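Long-range contact in nucleoside-diphosphate sugar epimerase (SulA family) (Corynebacterium glutamicum, PDB 3OH8), which is probably an NAD(P)-dependent nucleoside-diphosphate sugar epimerase, with a Rossmann-type domain that as in its relatives would bind the dinucleotide: residues A[7-11]-A[129-134]. Coordinates in Å, arbitrary orientation, origin at the centre of the assembly. Numbering follows the deposited sequence.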
loop_
_atom_site.group_PDB
_atom_site.type_symbol
_atom_site.label_atom_id
_atom_site.label_comp_id
_atom_site.label_asym_id
_atom_site.label_seq_id
_atom_site.Cartn_x
_atom_site.Cartn_y
_atom_site.Cartn_z
ATOM N N HIS A 7 5.982 -16.296 -12.921
ATOM C CA HIS A 7 6.789 -15.075 -12.851
ATOM C C HIS A 7 8.000 -15.268 -11.950
ATOM O O HIS A 7 7.943 -15.984 -10.948
ATOM C CB HIS A 7 5.948 -13.874 -12.383
ATOM C CG HIS A 7 5.351 -14.034 -11.016
ATOM N ND1 HIS A 7 5.693 -13.228 -9.953
ATOM C CD2 HIS A 7 4.413 -14.894 -10.546
ATOM C CE1 HIS A 7 4.995 -13.581 -8.884
ATOM N NE2 HIS A 7 4.213 -14.590 -9.221
ATOM N N PHE A 8 9.101 -14.623 -12.317
ATOM C CA PHE A 8 10.352 -14.761 -11.588
ATOM C C PHE A 8 10.533 -13.666 -10.540
ATOM O O PHE A 8 10.306 -12.491 -10.812
ATOM C CB PHE A 8 11.522 -14.693 -12.572
ATOM C CG PHE A 8 12.867 -14.745 -11.916
ATOM C CD1 PHE A 8 13.345 -15.939 -11.384
ATOM C CD2 PHE A 8 13.665 -13.608 -11.852
ATOM C CE1 PHE A 8 14.591 -15.996 -10.774
ATOM C CE2 PHE A 8 14.917 -13.654 -11.246
ATOM C CZ PHE A 8 15.380 -14.846 -10.704
ATOM N N ILE A 9 10.971 -14.058 -9.351
ATOM C CA ILE A 9 11.221 -13.120 -8.261
ATOM C C ILE A 9 12.698 -13.221 -7.909
ATOM O O ILE A 9 13.170 -14.307 -7.560
ATOM C CB ILE A 9 10.405 -13.500 -7.010
ATOM C CG1 ILE A 9 8.898 -13.511 -7.321
ATOM C CG2 ILE A 9 10.708 -12.542 -5.856
ATOM C CD1 ILE A 9 8.328 -12.154 -7.635
ATOM N N PRO A 10 13.438 -12.101 -8.005
ATOM C CA PRO A 10 14.890 -12.167 -7.814
ATOM C C PRO A 10 15.270 -12.217 -6.339
ATOM O O PRO A 10 16.104 -11.435 -5.900
ATOM C CB PRO A 10 15.382 -10.861 -8.443
ATOM C CG PRO A 10 14.249 -9.884 -8.180
ATOM C CD PRO A 10 12.971 -10.718 -8.254
ATOM N N PHE A 11 14.663 -13.134 -5.594
ATOM C CA PHE A 11 14.987 -13.339 -4.186
ATOM C C PHE A 11 14.904 -14.839 -3.891
ATOM O O PHE A 11 14.159 -15.547 -4.557
ATOM C CB PHE A 11 14.033 -12.539 -3.292
ATOM C CG PHE A 11 14.228 -11.054 -3.401
ATOM C CD1 PHE A 11 15.266 -10.435 -2.728
ATOM C CD2 PHE A 11 13.414 -10.289 -4.226
ATOM C CE1 PHE A 11 15.475 -9.083 -2.854
ATOM C CE2 PHE A 11 13.611 -8.927 -4.353
ATOM C CZ PHE A 11 14.645 -8.321 -3.670
ATOM N N LEU A 129 4.131 -8.141 -5.353
ATOM C CA LEU A 129 5.084 -8.999 -4.657
ATOM C C LEU A 129 6.509 -8.551 -4.918
ATOM O O LEU A 129 7.312 -8.404 -3.983
ATOM C CB LEU A 129 4.956 -10.451 -5.151
ATOM C CG LEU A 129 5.262 -11.585 -4.166
ATOM C CD1 LEU A 129 6.005 -12.762 -4.834
ATOM C CD2 LEU A 129 5.988 -11.113 -2.931
ATOM N N ILE A 130 6.844 -8.376 -6.194
ATOM C CA ILE A 130 8.221 -8.060 -6.550
ATOM C C ILE A 130 8.603 -6.678 -6.010
ATOM O O ILE A 130 9.699 -6.492 -5.475
ATOM C CB ILE A 130 8.501 -8.195 -8.088
ATOM C CG1 ILE A 130 9.996 -8.090 -8.364
ATOM C CG2 ILE A 130 7.801 -7.113 -8.894
ATOM C CD1 ILE A 130 10.841 -8.672 -7.273
ATOM N N GLU A 131 7.685 -5.723 -6.104
ATOM C CA GLU A 131 7.996 -4.382 -5.616
ATOM C C GLU A 131 8.133 -4.373 -4.100
ATOM O O GLU A 131 9.022 -3.719 -3.561
ATOM C CB GLU A 131 6.976 -3.352 -6.096
ATOM C CG GLU A 131 6.967 -3.200 -7.604
ATOM C CD GLU A 131 8.313 -2.732 -8.163
ATOM O OE1 GLU A 131 9.042 -2.003 -7.453
ATOM O OE2 GLU A 131 8.638 -3.091 -9.318
ATOM N N ASP A 132 7.272 -5.120 -3.418
ATOM C CA ASP A 132 7.358 -5.221 -1.957
ATOM C C ASP A 132 8.698 -5.770 -1.490
ATOM O O ASP A 132 9.307 -5.241 -0.563
ATOM C CB ASP A 132 6.242 -6.110 -1.411
ATOM C CG ASP A 132 5.027 -5.308 -0.982
ATOM O OD1 ASP A 132 4.854 -4.185 -1.504
ATOM O OD2 ASP A 132 4.257 -5.798 -0.134
ATOM N N LEU A 133 9.137 -6.858 -2.110
ATOM C CA LEU A 133 10.394 -7.477 -1.731
ATOM C C LEU A 133 11.583 -6.575 -2.071
ATOM O O LEU A 133 12.515 -6.457 -1.288
ATOM C CB LEU A 133 10.531 -8.843 -2.407
ATOM C CG LEU A 133 9.577 -9.920 -1.862
ATOM C CD1 LEU A 133 9.627 -11.148 -2.749
ATOM C CD2 LEU A 133 9.910 -10.291 -0.401
ATOM N N LYS A 134 11.556 -5.939 -3.237
ATOM C CA LYS A 134 12.622 -4.986 -3.579
ATOM C C LYS A 134 12.686 -3.852 -2.565
ATOM O O LYS A 134 13.777 -3.442 -2.140
ATOM C CB LYS A 134 12.451 -4.441 -4.993
ATOM C CG LYS A 134 12.891 -5.430 -6.075
ATOM C CD LYS A 134 12.721 -4.848 -7.480
ATOM C CE LYS A 134 13.310 -5.810 -8.520
ATOM N NZ LYS A 134 12.947 -5.452 -9.922
#
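Phe11 brings the CE2 corner of its ring against residues 129-134 of helix 119-139, with CE2 lying 3.6 Å from Leu133 CB and 4.0 Å from Ile130 CD1, whose methyl meets the ring edge. Ile9 fills the space beside it: CG2 comes within 3.6 Å of Leu133 CD1, while CD1 sits 3.7 Å from Leu129 CD1. The principle illustrated is sheet-helix packing, consistent with a helix-grip fold, whose long helix lies against the antiparallel sheet. Here Leu129, Ile130 and Leu133, at i, i+1 and i+4, form one apolar face. Segments 7-9 and 129-134 run nearly parallel, at 5° and 9.6 Å between axes. The strand's pleat turns His7 toward the helix, where it brushes Leu129, and Phe8 away; Ile9 starts sideways. Pro10, centre of an inverse gamma turn, ends the strand's regular path, and Phe11 beyond it still reaches the helix. Ile105 of strand 102-110, paired with strand 3-9, touches Ile9 and Leu129, and helix 13-21 closes the cluster with Val16 against Ile9 and Trp19 against Leu129 and Leu133.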